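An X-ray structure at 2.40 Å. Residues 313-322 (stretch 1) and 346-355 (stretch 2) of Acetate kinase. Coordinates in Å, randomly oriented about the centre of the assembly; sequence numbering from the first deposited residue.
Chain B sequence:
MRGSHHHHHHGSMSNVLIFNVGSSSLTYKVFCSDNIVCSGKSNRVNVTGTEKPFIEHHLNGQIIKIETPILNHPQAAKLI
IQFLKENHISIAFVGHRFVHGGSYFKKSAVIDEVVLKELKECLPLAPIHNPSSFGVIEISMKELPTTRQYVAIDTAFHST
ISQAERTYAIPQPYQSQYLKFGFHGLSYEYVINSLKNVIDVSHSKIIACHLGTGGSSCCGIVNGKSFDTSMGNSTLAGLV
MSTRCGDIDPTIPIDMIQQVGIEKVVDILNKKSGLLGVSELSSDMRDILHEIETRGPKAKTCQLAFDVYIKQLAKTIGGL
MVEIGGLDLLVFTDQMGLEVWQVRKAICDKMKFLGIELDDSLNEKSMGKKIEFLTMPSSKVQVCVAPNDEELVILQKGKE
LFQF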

# COMPACT_ATOMS: atom_id res chain seq x y z
N LEU B 313 2.98 -6.78 6.31
CA LEU B 313 2.69 -6.35 7.68
C LEU B 313 3.77 -5.39 8.17
O LEU B 313 3.47 -4.36 8.78
CB LEU B 313 2.56 -7.55 8.62
CG LEU B 313 2.29 -7.26 10.10
CD1 LEU B 313 1.11 -6.31 10.27
CD2 LEU B 313 2.04 -8.54 10.88
N ALA B 314 5.03 -5.73 7.90
CA ALA B 314 6.15 -4.88 8.30
C ALA B 314 6.09 -3.53 7.60
O ALA B 314 6.28 -2.48 8.22
CB ALA B 314 7.46 -5.58 8.00
N LYS B 315 5.84 -3.55 6.29
CA LYS B 315 5.75 -2.32 5.51
C LYS B 315 4.59 -1.43 5.98
O LYS B 315 4.71 -0.20 6.01
CB LYS B 315 5.59 -2.65 4.02
CG LYS B 315 5.40 -1.44 3.13
CD LYS B 315 4.96 -1.83 1.72
CE LYS B 315 5.97 -2.74 1.05
NZ LYS B 315 5.53 -3.18 -0.31
N THR B 316 3.48 -2.06 6.34
CA THR B 316 2.30 -1.33 6.81
C THR B 316 2.57 -0.63 8.14
O THR B 316 2.16 0.51 8.35
CB THR B 316 1.09 -2.26 6.95
OG1 THR B 316 0.88 -2.97 5.72
CG2 THR B 316 -0.16 -1.46 7.30
N ILE B 317 3.26 -1.33 9.05
CA ILE B 317 3.62 -0.77 10.34
C ILE B 317 4.60 0.39 10.16
O ILE B 317 4.44 1.46 10.77
CB ILE B 317 4.24 -1.84 11.27
CG1 ILE B 317 3.18 -2.88 11.66
CG2 ILE B 317 4.83 -1.20 12.52
CD1 ILE B 317 3.75 -4.12 12.33
N GLY B 318 5.61 0.19 9.31
CA GLY B 318 6.56 1.24 8.98
C GLY B 318 5.89 2.50 8.46
O GLY B 318 6.25 3.61 8.86
N GLY B 319 4.92 2.33 7.57
CA GLY B 319 4.22 3.47 6.99
C GLY B 319 3.38 4.22 8.00
O GLY B 319 3.33 5.45 7.98
N LEU B 320 2.72 3.48 8.89
CA LEU B 320 1.84 4.08 9.89
C LEU B 320 2.63 4.83 10.96
O LEU B 320 2.18 5.86 11.47
CB LEU B 320 0.95 3.02 10.54
CG LEU B 320 -0.22 2.52 9.68
CD1 LEU B 320 -0.97 1.40 10.37
CD2 LEU B 320 -1.17 3.67 9.36
N MET B 321 3.81 4.31 11.28
CA MET B 321 4.69 4.92 12.27
C MET B 321 5.09 6.34 11.86
O MET B 321 5.04 7.27 12.68
CB MET B 321 5.94 4.06 12.47
CG MET B 321 6.92 4.60 13.50
SD MET B 321 8.26 3.44 13.81
CE MET B 321 9.00 3.33 12.18
N VAL B 322 5.47 6.50 10.60
CA VAL B 322 5.85 7.81 10.08
C VAL B 322 4.66 8.76 10.06
O VAL B 322 4.79 9.95 10.35
CB VAL B 322 6.49 7.70 8.68
CG1 VAL B 322 6.79 9.08 8.11
CG2 VAL B 322 7.76 6.88 8.74
N ALA B 346 8.76 -12.64 13.90
CA ALA B 346 9.16 -12.21 12.57
C ALA B 346 9.07 -10.69 12.44
O ALA B 346 9.96 -10.05 11.88
CB ALA B 346 8.32 -12.90 11.51
N ILE B 347 7.99 -10.12 12.96
CA ILE B 347 7.79 -8.67 12.91
C ILE B 347 8.83 -7.94 13.77
O ILE B 347 9.47 -6.99 13.31
CB ILE B 347 6.37 -8.28 13.36
CG1 ILE B 347 5.34 -8.76 12.33
CG2 ILE B 347 6.26 -6.78 13.54
CD1 ILE B 347 5.66 -8.32 10.91
N CYS B 348 9.00 -8.38 15.01
CA CYS B 348 9.92 -7.72 15.93
C CYS B 348 11.38 -7.76 15.47
O CYS B 348 12.16 -6.85 15.78
CB CYS B 348 9.77 -8.28 17.35
SG CYS B 348 8.15 -7.94 18.10
N ASP B 349 11.76 -8.80 14.74
CA ASP B 349 13.11 -8.89 14.20
C ASP B 349 13.32 -7.88 13.07
O ASP B 349 14.42 -7.34 12.91
CB ASP B 349 13.42 -10.32 13.73
CG ASP B 349 13.82 -11.24 14.87
OD1 ASP B 349 14.06 -10.75 16.00
OD2 ASP B 349 13.91 -12.47 14.64
N LYS B 350 12.27 -7.63 12.29
CA LYS B 350 12.31 -6.62 11.23
C LYS B 350 12.50 -5.23 11.83
O LYS B 350 13.08 -4.35 11.20
CB LYS B 350 11.01 -6.63 10.43
CG LYS B 350 10.77 -7.88 9.60
CD LYS B 350 11.82 -8.03 8.51
CE LYS B 350 11.62 -9.33 7.73
NZ LYS B 350 12.85 -9.73 6.98
N MET B 351 12.02 -5.06 13.05
CA MET B 351 11.96 -3.74 13.69
C MET B 351 12.89 -3.62 14.89
O MET B 351 12.75 -2.70 15.70
CB MET B 351 10.52 -3.43 14.11
CG MET B 351 9.52 -3.51 12.98
SD MET B 351 7.82 -3.38 13.57
CE MET B 351 7.90 -1.82 14.44
N LYS B 352 13.84 -4.54 15.00
CA LYS B 352 14.83 -4.50 16.08
C LYS B 352 15.64 -3.20 16.02
O LYS B 352 16.03 -2.66 17.05
CB LYS B 352 15.76 -5.72 16.01
CG LYS B 352 16.61 -5.95 17.25
CD LYS B 352 17.61 -7.09 17.07
CE LYS B 352 16.93 -8.36 16.55
NZ LYS B 352 17.85 -9.53 16.52
N PHE B 353 15.87 -2.70 14.81
CA PHE B 353 16.66 -1.49 14.61
C PHE B 353 15.98 -0.23 15.17
O PHE B 353 16.63 0.80 15.35
CB PHE B 353 17.01 -1.29 13.13
CG PHE B 353 15.90 -0.73 12.29
CD1 PHE B 353 14.90 -1.55 11.79
CD2 PHE B 353 15.85 0.63 12.00
CE1 PHE B 353 13.88 -1.03 11.01
CE2 PHE B 353 14.83 1.15 11.22
CZ PHE B 353 13.85 0.32 10.73
N LEU B 354 14.69 -0.32 15.46
CA LEU B 354 13.92 0.81 15.98
C LEU B 354 13.85 0.81 17.51
O LEU B 354 13.24 1.71 18.11
CB LEU B 354 12.51 0.82 15.39
CG LEU B 354 12.37 1.05 13.88
CD1 LEU B 354 11.04 0.50 13.37
CD2 LEU B 354 12.49 2.53 13.53
N GLY B 355 14.46 -0.18 18.15
CA GLY B 355 14.48 -0.26 19.60
C GLY B 355 13.50 -1.25 20.20
O GLY B 355 12.86 -0.96 21.21

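Two segments distant in sequence can be held together mainly by apolar side chains, and this pair from acetate kinase is a compact example. No hydrogen bond crosses between the stretches; the 333 Å² buried between them, both sides summed, comes largely from the packing of aliphatic and thioether groups. Leu313, Ala314, Ile317, Met321, Ile347 and Met351 are all buried, and Leu354 is partly exposed. Stretch 1 is helical throughout, whereas stretch 2 ends its helix at Lys350 and continues through a turn and a short 3-10 segment. The two helix axes come no closer than 10.3 Å and their directions differ by 50°.

Ile347 covers the most surface and anchors one end of the contact. Its CA-to-CB bond points toward stretch 1, and its branched side chain, with chi1 and chi2 both m, meets three residues there. Ile347 CG1 lies 3.6 Å from Leu313 CD2, Ile347 CG2 3.9 Å from Ile317 CD1, and Ile347 CD1 4.0 Å from Ala314 N. A beta-branched residue suits this position because its carbons spread in different directions from a single CB, and the branched, apolar end of Leu313 suits contact with it. The small Ala314 suits the point of closest backbone register, where Ala314 CA is 6.2 Å from Ile347 CA: its short side chain points sideways and adds little bulk at this close approach, with Ala314 CB 4.4 Å from Ile347 CD1. Ala314 CB lies 4.3 Å from Lys350 CG, in the aliphatic part of that lysine, while the end of the lysine leads away from stretch 1 and the residue remains exposed.

Ile317, one helical turn beyond Leu313, links this cluster to the next. While its CD1 reaches Ile347, Ile317 CG2 packs 3.7 Å from Met351 CE. Met351 is the first residue to leave helical backbone angles, yet its CB still points toward stretch 1, and its long, unbranched side chain carries the terminal methyl across to the isoleucine.

Met321 completes the row, four residues after Ile317 and so on nearly the same side of its helix. The regular backbone bonds of that helix, such as Met321 N to Ile317 O at 3.0 Å, keep this spacing. With chi1 and chi2 both t, the side chain of Met321 is extended, and chi3 in p places Met321 CE 3.7 Å from Leu354 CD1, a branched, apolar end suited to meeting a methyl. Leu354 lies in the 3-10 segment, where Leu354 N bonds to Met351 O at 3.1 Å. Apolar contact thus continues past the end of the second helix, and the flexible reach of methionine serves it from both stretches.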